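Local coordinates for amidohydrolase family protein (PDB 4I6K) that probably hydrolyses 2-pyrone-4,6-dicarboxylic acid, a lactone, and can bind citric acid, at residues A157-L169 with D194-H207. Numbering follows the deposited sequence.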
ATOM      1  N   ALA A 157      -0.497   8.891  -1.247  1.00 42.89           N
ATOM      2  CA  ALA A 157      -0.415  10.314  -1.493  1.00 43.04           C
ATOM      3  C   ALA A 157      -1.414  10.761  -2.548  1.00 49.35           C
ATOM      4  O   ALA A 157      -1.832   9.970  -3.393  1.00 45.66           O
ATOM      5  CB  ALA A 157       0.997  10.686  -1.918  1.00 44.18           C
ATOM      6  N   PRO A 158      -1.799  12.045  -2.499  1.00 49.51           N
ATOM      7  CA  PRO A 158      -2.706  12.626  -3.473  1.00 43.64           C
ATOM      8  C   PRO A 158      -2.010  12.826  -4.816  1.00 48.47           C
ATOM      9  O   PRO A 158      -0.793  13.061  -4.859  1.00 41.98           O
ATOM     10  CB  PRO A 158      -3.042  13.987  -2.859  1.00 47.35           C
ATOM     11  CG  PRO A 158      -1.812  14.328  -2.035  1.00 39.66           C
ATOM     12  CD  PRO A 158      -1.403  13.010  -1.455  1.00 45.37           C
ATOM     13  N   PRO A 159      -2.786  12.750  -5.911  1.00 44.49           N
ATOM     14  CA  PRO A 159      -2.227  12.877  -7.245  1.00 42.62           C
ATOM     15  C   PRO A 159      -1.314  14.101  -7.417  1.00 47.92           C
ATOM     16  O   PRO A 159      -0.300  14.016  -8.112  1.00 50.19           O
ATOM     17  CB  PRO A 159      -3.467  12.937  -8.127  1.00 37.22           C
ATOM     18  CG  PRO A 159      -4.412  11.974  -7.422  1.00 40.20           C
ATOM     19  CD  PRO A 159      -4.198  12.314  -5.943  1.00 42.70           C
ATOM     20  N   LYS A 160      -1.648  15.211  -6.769  1.00 42.79           N
ATOM     21  CA  LYS A 160      -0.817  16.401  -6.852  1.00 46.95           C
ATOM     22  C   LYS A 160       0.576  16.151  -6.269  1.00 48.04           C
ATOM     23  O   LYS A 160       1.532  16.834  -6.616  1.00 46.22           O
ATOM     24  CB  LYS A 160      -1.501  17.584  -6.158  1.00 45.26           C
ATOM     25  CG  LYS A 160      -1.629  17.461  -4.643  1.00 56.08           C
ATOM     26  CD  LYS A 160      -2.402  18.651  -4.084  1.00 59.87           C
ATOM     27  CE  LYS A 160      -2.887  18.446  -2.654  1.00 68.29           C
ATOM     28  NZ  LYS A 160      -2.019  19.118  -1.644  1.00 69.34           N
ATOM     29  N   TYR A 161       0.677  15.158  -5.388  1.00 47.02           N
ATOM     30  CA  TYR A 161       1.938  14.807  -4.761  1.00 42.48           C
ATOM     31  C   TYR A 161       2.643  13.746  -5.597  1.00 53.80           C
ATOM     32  O   TYR A 161       3.874  13.797  -5.793  1.00 45.43           O
ATOM     33  CB  TYR A 161       1.693  14.279  -3.344  1.00 48.99           C
ATOM     34  CG  TYR A 161       1.648  15.337  -2.249  1.00 52.50           C
ATOM     35  CD1 TYR A 161       1.713  14.966  -0.913  1.00 53.66           C
ATOM     36  CD2 TYR A 161       1.538  16.700  -2.547  1.00 52.60           C
ATOM     37  CE1 TYR A 161       1.678  15.908   0.105  1.00 56.69           C
ATOM     38  CE2 TYR A 161       1.500  17.666  -1.521  1.00 40.68           C
ATOM     39  CZ  TYR A 161       1.569  17.251  -0.190  1.00 58.39           C
ATOM     40  OH  TYR A 161       1.538  18.157   0.870  1.00 49.91           O
ATOM     41  N   LEU A 162       1.860  12.788  -6.093  1.00 46.90           N
ATOM     42  CA  LEU A 162       2.405  11.699  -6.906  1.00 48.67           C
ATOM     43  C   LEU A 162       3.073  12.226  -8.169  1.00 47.65           C
ATOM     44  O   LEU A 162       4.123  11.724  -8.569  1.00 49.86           O
ATOM     45  CB  LEU A 162       1.316  10.690  -7.281  1.00 45.05           C
ATOM     46  CG  LEU A 162       0.630   9.961  -6.132  1.00 43.64           C
ATOM     47  CD1 LEU A 162      -0.631   9.243  -6.613  1.00 37.29           C
ATOM     48  CD2 LEU A 162       1.604   8.988  -5.510  1.00 36.06           C
ATOM     49  N   VAL A 163       2.458  13.225  -8.803  1.00 52.92           N
ATOM     50  CA  VAL A 163       3.008  13.815 -10.025  1.00 46.63           C
ATOM     51  C   VAL A 163       4.415  14.385  -9.777  1.00 48.45           C
ATOM     52  O   VAL A 163       5.240  14.507 -10.695  1.00 43.24           O
ATOM     53  CB  VAL A 163       2.097  14.925 -10.560  1.00 53.86           C
ATOM     54  CG1 VAL A 163       2.807  15.701 -11.657  1.00 55.19           C
ATOM     55  CG2 VAL A 163       0.771  14.346 -11.056  1.00 50.54           C
ATOM     56  N   GLN A 164       4.668  14.704  -8.513  1.00 47.82           N
ATOM     57  CA  GLN A 164       5.914  15.297  -8.046  1.00 51.77           C
ATOM     58  C   GLN A 164       6.957  14.247  -7.719  1.00 48.86           C
ATOM     59  O   GLN A 164       8.154  14.437  -7.944  1.00 49.72           O
ATOM     60  CB  GLN A 164       5.618  16.009  -6.740  1.00 61.28           C
ATOM     61  CG  GLN A 164       6.494  17.151  -6.467  1.00 62.17           C
ATOM     62  CD  GLN A 164       5.960  18.376  -7.116  1.00 73.22           C
ATOM     63  OE1 GLN A 164       5.783  18.420  -8.338  1.00 73.97           O
ATOM     64  NE2 GLN A 164       5.679  19.390  -6.308  1.00 63.69           N
ATOM     65  N   LEU A 165       6.487  13.144  -7.146  1.00 52.08           N
ATOM     66  CA  LEU A 165       7.360  12.113  -6.597  1.00 51.95           C
ATOM     67  C   LEU A 165       7.914  11.151  -7.636  1.00 50.93           C
ATOM     68  O   LEU A 165       9.098  10.813  -7.612  1.00 47.54           O
ATOM     69  CB  LEU A 165       6.609  11.325  -5.525  1.00 54.07           C
ATOM     70  CG  LEU A 165       6.263  12.136  -4.277  1.00 54.82           C
ATOM     71  CD1 LEU A 165       5.109  11.501  -3.528  1.00 44.24           C
ATOM     72  CD2 LEU A 165       7.498  12.258  -3.401  1.00 30.55           C
ATOM     73  N   LEU A 166       7.052  10.700  -8.536  1.00 50.45           N
ATOM     74  CA  LEU A 166       7.451   9.690  -9.502  1.00 54.75           C
ATOM     75  C   LEU A 166       8.702  10.108 -10.277  1.00 51.14           C
ATOM     76  O   LEU A 166       9.626   9.303 -10.452  1.00 57.14           O
ATOM     77  CB  LEU A 166       6.295   9.359 -10.458  1.00 59.01           C
ATOM     78  CG  LEU A 166       5.124   8.526  -9.900  1.00 63.42           C
ATOM     79  CD1 LEU A 166       4.453   7.679 -10.985  1.00 49.97           C
ATOM     80  CD2 LEU A 166       5.586   7.630  -8.773  1.00 57.18           C
ATOM     81  N   PRO A 167       8.737  11.362 -10.758  1.00 51.18           N
ATOM     82  CA  PRO A 167       9.899  11.813 -11.522  1.00 52.21           C
ATOM     83  C   PRO A 167      11.207  11.643 -10.758  1.00 46.60           C
ATOM     84  O   PRO A 167      12.202  11.253 -11.344  1.00 46.67           O
ATOM     85  CB  PRO A 167       9.601  13.294 -11.768  1.00 56.74           C
ATOM     86  CG  PRO A 167       8.137  13.342 -11.868  1.00 44.06           C
ATOM     87  CD  PRO A 167       7.638  12.341 -10.822  1.00 52.71           C
ATOM     88  N   GLN A 168      11.202  11.929  -9.462  1.00 48.39           N
ATOM     89  CA  GLN A 168      12.398  11.734  -8.631  1.00 50.26           C
ATOM     90  C   GLN A 168      12.735  10.259  -8.413  1.00 54.20           C
ATOM     91  O   GLN A 168      13.915   9.848  -8.422  1.00 49.12           O
ATOM     92  CB  GLN A 168      12.219  12.449  -7.291  1.00 48.93           C
ATOM     93  CG  GLN A 168      12.646  13.899  -7.371  1.00 63.18           C
ATOM     94  CD  GLN A 168      11.769  14.825  -6.563  1.00 72.53           C
ATOM     95  OE1 GLN A 168      11.786  16.038  -6.771  1.00 89.94           O
ATOM     96  NE2 GLN A 168      10.995  14.264  -5.637  1.00 67.80           N
ATOM     97  N   LEU A 169      11.688   9.462  -8.232  1.00 42.07           N
ATOM     98  CA  LEU A 169      11.860   8.044  -8.007  1.00 42.63           C
ATOM     99  C   LEU A 169      12.276   7.336  -9.310  1.00 52.89           C
ATOM    100  O   LEU A 169      12.813   6.225  -9.278  1.00 48.55           O
ATOM    101  CB  LEU A 169      10.590   7.462  -7.378  1.00 44.04           C
ATOM    102  CG  LEU A 169      10.236   8.091  -6.010  1.00 45.38           C
ATOM    103  CD1 LEU A 169       8.958   7.519  -5.396  1.00 29.47           C
ATOM    104  CD2 LEU A 169      11.379   7.941  -5.028  1.00 38.11           C
ATOM    105  N   ASP A 194      -4.018  16.401 -12.561  1.00 50.98           N
ATOM    106  CA  ASP A 194      -2.967  15.760 -11.782  1.00 52.61           C
ATOM    107  C   ASP A 194      -3.035  14.251 -11.912  1.00 49.03           C
ATOM    108  O   ASP A 194      -2.013  13.575 -11.880  1.00 46.60           O
ATOM    109  CB  ASP A 194      -3.066  16.135 -10.307  1.00 55.65           C
ATOM    110  CG  ASP A 194      -2.822  17.601 -10.065  1.00 48.17           C
ATOM    111  OD1 ASP A 194      -3.182  18.073  -8.976  1.00 53.90           O
ATOM    112  OD2 ASP A 194      -2.270  18.277 -10.952  1.00 58.82           O
ATOM    113  N   TYR A 195      -4.241  13.706 -12.013  1.00 47.60           N
ATOM    114  CA  TYR A 195      -4.349  12.268 -12.131  1.00 48.35           C
ATOM    115  C   TYR A 195      -3.881  11.827 -13.507  1.00 50.38           C
ATOM    116  O   TYR A 195      -3.239  10.774 -13.658  1.00 43.98           O
ATOM    117  CB  TYR A 195      -5.772  11.773 -11.878  1.00 52.58           C
ATOM    118  CG  TYR A 195      -5.805  10.274 -11.641  1.00 51.43           C
ATOM    119  CD1 TYR A 195      -5.239   9.727 -10.498  1.00 48.58           C
ATOM    120  CD2 TYR A 195      -6.375   9.406 -12.571  1.00 47.44           C
ATOM    121  CE1 TYR A 195      -5.250   8.372 -10.270  1.00 42.72           C
ATOM    122  CE2 TYR A 195      -6.391   8.051 -12.351  1.00 42.58           C
ATOM    123  CZ  TYR A 195      -5.821   7.542 -11.198  1.00 47.99           C
ATOM    124  OH  TYR A 195      -5.824   6.190 -10.963  1.00 47.51           O
ATOM    125  N   GLN A 196      -4.217  12.638 -14.511  1.00 47.83           N
ATOM    126  CA  GLN A 196      -3.834  12.352 -15.875  1.00 43.13           C
ATOM    127  C   GLN A 196      -2.319  12.382 -15.991  1.00 40.40           C
ATOM    128  O   GLN A 196      -1.729  11.522 -16.636  1.00 45.23           O
ATOM    129  CB  GLN A 196      -4.465  13.352 -16.855  1.00 43.93           C
ATOM    130  CG  GLN A 196      -5.971  13.220 -17.016  1.00 41.85           C
ATOM    131  CD  GLN A 196      -6.393  11.874 -17.600  1.00 55.63           C
ATOM    132  OE1 GLN A 196      -5.922  11.468 -18.658  1.00 54.93           O
ATOM    133  NE2 GLN A 196      -7.292  11.182 -16.909  1.00 60.91           N
ATOM    134  N   LYS A 197      -1.689  13.382 -15.387  1.00 40.87           N
ATOM    135  CA  LYS A 197      -0.238  13.469 -15.436  1.00 40.83           C
ATOM    136  C   LYS A 197       0.356  12.235 -14.772  1.00 47.16           C
ATOM    137  O   LYS A 197       1.247  11.580 -15.325  1.00 54.60           O
ATOM    138  CB  LYS A 197       0.254  14.737 -14.746  1.00 42.88           C
ATOM    139  CG  LYS A 197       1.781  14.877 -14.723  1.00 48.71           C
ATOM    140  CD  LYS A 197       2.348  15.414 -16.031  1.00 61.82           C
ATOM    141  CE  LYS A 197       2.594  16.919 -15.946  1.00 79.61           C
ATOM    142  NZ  LYS A 197       3.208  17.464 -17.192  1.00 89.26           N
ATOM    143  N   PHE A 198      -0.161  11.918 -13.586  1.00 46.96           N
ATOM    144  CA  PHE A 198       0.247  10.734 -12.822  1.00 49.87           C
ATOM    145  C   PHE A 198       0.256   9.491 -13.698  1.00 48.21           C
ATOM    146  O   PHE A 198       1.251   8.774 -13.765  1.00 51.58           O
ATOM    147  CB  PHE A 198      -0.692  10.546 -11.619  1.00 47.16           C
ATOM    148  CG  PHE A 198      -0.776   9.131 -11.118  1.00 51.72           C
ATOM    149  CD1 PHE A 198      -1.937   8.395 -11.274  1.00 36.87           C
ATOM    150  CD2 PHE A 198       0.302   8.535 -10.486  1.00 41.32           C
ATOM    151  CE1 PHE A 198      -2.017   7.092 -10.801  1.00 43.18           C
ATOM    152  CE2 PHE A 198       0.228   7.233 -10.023  1.00 38.33           C
ATOM    153  CZ  PHE A 198      -0.929   6.513 -10.180  1.00 49.45           C
ATOM    154  N   LEU A 199      -0.856   9.265 -14.394  1.00 49.39           N
ATOM    155  CA  LEU A 199      -1.006   8.118 -15.273  1.00 49.12           C
ATOM    156  C   LEU A 199       0.080   8.082 -16.343  1.00 53.43           C
ATOM    157  O   LEU A 199       0.628   7.025 -16.644  1.00 53.27           O
ATOM    158  CB  LEU A 199      -2.381   8.147 -15.938  1.00 42.27           C
ATOM    159  CG  LEU A 199      -3.589   7.848 -15.057  1.00 46.65           C
ATOM    160  CD1 LEU A 199      -4.852   8.235 -15.785  1.00 55.94           C
ATOM    161  CD2 LEU A 199      -3.622   6.379 -14.679  1.00 41.29           C
ATOM    162  N   SER A 200       0.377   9.234 -16.930  1.00 43.25           N
ATOM    163  CA  SER A 200       1.377   9.292 -17.988  1.00 46.70           C
ATOM    164  C   SER A 200       2.784   8.990 -17.446  1.00 48.57           C
ATOM    165  O   SER A 200       3.681   8.583 -18.189  1.00 50.58           O
ATOM    166  CB  SER A 200       1.362  10.672 -18.630  1.00 43.66           C
ATOM    167  OG  SER A 200       1.839  11.646 -17.709  1.00 57.79           O
ATOM    168  N   LEU A 201       2.971   9.189 -16.148  1.00 44.58           N
ATOM    169  CA  LEU A 201       4.294   9.040 -15.533  1.00 44.39           C
ATOM    170  C   LEU A 201       4.569   7.594 -15.189  1.00 43.50           C
ATOM    171  O   LEU A 201       5.702   7.222 -14.867  1.00 42.76           O
ATOM    172  CB  LEU A 201       4.392   9.880 -14.257  1.00 37.56           C
ATOM    173  CG  LEU A 201       4.273  11.386 -14.435  1.00 41.88           C
ATOM    174  CD1 LEU A 201       4.243  12.090 -13.082  1.00 40.18           C
ATOM    175  CD2 LEU A 201       5.445  11.844 -15.274  1.00 39.92           C
ATOM    176  N   LEU A 202       3.521   6.781 -15.235  1.00 44.82           N
ATOM    177  CA  LEU A 202       3.647   5.380 -14.878  1.00 51.35           C
ATOM    178  C   LEU A 202       4.517   4.655 -15.893  1.00 55.07           C
ATOM    179  O   LEU A 202       4.362   4.841 -17.114  1.00 56.68           O
ATOM    180  CB  LEU A 202       2.273   4.719 -14.810  1.00 42.43           C
ATOM    181  CG  LEU A 202       1.332   5.165 -13.695  1.00 51.68           C
ATOM    182  CD1 LEU A 202      -0.040   4.554 -13.919  1.00 43.34           C
ATOM    183  CD2 LEU A 202       1.885   4.763 -12.334  1.00 49.15           C
ATOM    184  N   ASN A 203       5.428   3.828 -15.389  1.00 52.01           N
ATOM    185  CA  ASN A 203       6.275   3.026 -16.269  1.00 51.77           C
ATOM    186  C   ASN A 203       6.090   1.549 -15.986  1.00 51.83           C
ATOM    187  O   ASN A 203       6.229   1.105 -14.846  1.00 47.98           O
ATOM    188  CB  ASN A 203       7.746   3.424 -16.130  1.00 44.67           C
ATOM    189  CG  ASN A 203       8.604   2.830 -17.211  1.00 51.29           C
ATOM    190  OD1 ASN A 203       8.745   1.604 -17.298  1.00 46.81           O
ATOM    191  ND2 ASN A 203       9.186   3.692 -18.056  1.00 40.86           N
ATOM    192  N   VAL A 204       5.837   0.769 -17.011  1.00 50.63           N
ATOM    193  CA  VAL A 204       5.517  -0.619 -16.811  1.00 51.42           C
ATOM    194  C   VAL A 204       6.694  -1.334 -16.164  1.00 53.06           C
ATOM    195  O   VAL A 204       6.544  -2.379 -15.589  1.00 51.15           O
ATOM    196  CB  VAL A 204       5.065  -1.299 -18.107  1.00 48.93           C
ATOM    197  CG1 VAL A 204       6.202  -1.457 -19.054  1.00 51.74           C
ATOM    198  CG2 VAL A 204       4.431  -2.605 -17.813  1.00 46.41           C
ATOM    199  N   LYS A 205       7.872  -0.763 -16.290  1.00 48.81           N
ATOM    200  CA  LYS A 205       9.095  -1.409 -15.799  1.00 55.54           C
ATOM    201  C   LYS A 205       9.387  -1.101 -14.339  1.00 52.11           C
ATOM    202  O   LYS A 205      10.347  -1.631 -13.778  1.00 47.71           O
ATOM    203  CB  LYS A 205      10.315  -0.984 -16.626  1.00 60.13           C
ATOM    204  CG  LYS A 205      10.530  -1.743 -17.944  1.00 64.99           C
ATOM    205  CD  LYS A 205      10.874  -3.203 -17.691  1.00 63.86           C
ATOM    206  CE  LYS A 205      12.186  -3.589 -18.360  1.00 59.81           C
ATOM    207  NZ  LYS A 205      12.382  -2.882 -19.654  1.00 71.76           N
ATOM    208  N   GLN A 206       8.589  -0.233 -13.723  1.00 52.00           N
ATOM    209  CA  GLN A 206       8.886   0.163 -12.345  1.00 53.80           C
ATOM    210  C   GLN A 206       7.713   0.272 -11.386  1.00 51.67           C
ATOM    211  O   GLN A 206       7.864   0.001 -10.188  1.00 50.98           O
ATOM    212  CB  GLN A 206       9.664   1.471 -12.289  1.00 44.03           C
ATOM    213  CG  GLN A 206       9.918   1.901 -10.853  1.00 53.20           C
ATOM    214  CD  GLN A 206      10.615   3.239 -10.762  1.00 46.81           C
ATOM    215  OE1 GLN A 206      10.326   4.161 -11.531  1.00 37.94           O
ATOM    216  NE2 GLN A 206      11.536   3.355  -9.820  1.00 46.61           N
ATOM    217  N   HIS A 207       6.562   0.693 -11.892  1.00 41.54           N
ATOM    218  CA  HIS A 207       5.454   1.038 -11.004  1.00 47.57           C
ATOM    219  C   HIS A 207       4.420  -0.053 -10.857  1.00 44.99           C
ATOM    220  O   HIS A 207       4.108  -0.740 -11.824  1.00 53.66           O
ATOM    221  CB  HIS A 207       4.780   2.320 -11.471  1.00 48.76           C
ATOM    222  CG  HIS A 207       5.704   3.487 -11.514  1.00 45.06           C
ATOM    223  ND1 HIS A 207       6.233   3.972 -12.690  1.00 55.47           N
ATOM    224  CD2 HIS A 207       6.221   4.247 -10.524  1.00 39.69           C
ATOM    225  CE1 HIS A 207       7.021   4.997 -12.422  1.00 49.78           C
ATOM    226  NE2 HIS A 207       7.033   5.184 -11.115  1.00 48.56           N
TER
HETATM  227  O   HOH W   1       9.208   6.611 -10.113  1.00 37.79           O
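V163 of helix 159-169 comes within 5.0 Å of F198 of helix 193-201, CA to CA, where the two helices run roughly parallel, their axes 8.3 Å apart at closest and crossing at 31°. The V163 side chain is the knob in a hole formed by D194, K197, F198 and L201. With CG1 anti to the backbone N (chi1 169°), the two methyls have different neighbours: CG1 presses on K197 CG, a tight 3.3 Å, while CG2 lies over the helix backbone, 3.0 Å from D194 O, which also accepts the F198 amide. One turn earlier P159 sets its CG against the edge of the Y195 ring at CD1, and K160 CB meets D194 OD1. On the buried flank L162 runs alongside F198, and its CD1 sits over one face of the phenyl ring, displaced from the centre. L201 CD1 lies against V163 O and the CD of P167. Further on, L166 CD1 touches L201 CB and L202 CD2 and rests on one face of the H207 imidazole, 3.9 Å from its centroid; Q206 CB lies near the opposite face, off-centre. N203 N donates to H207 ND1, and a water links H207 NE2, L166 O and Q206 OE1. At the helix end Q206 NE2 gives L169 O a nearly straight bond (3.2 Å, 170°), approaching from above the carbonyl plane, and also binds F174 O. In this parallel alpha/beta barrel of the amidohydrolase family, successive outer helices pack here against the strands: L162, L166 and L169 cover L155 of strand 152-156, L162 and L169 also meet strand 176-178, and Y195 packs on A230 and F234 of helix 222-237 while its OH bonds to F181 O.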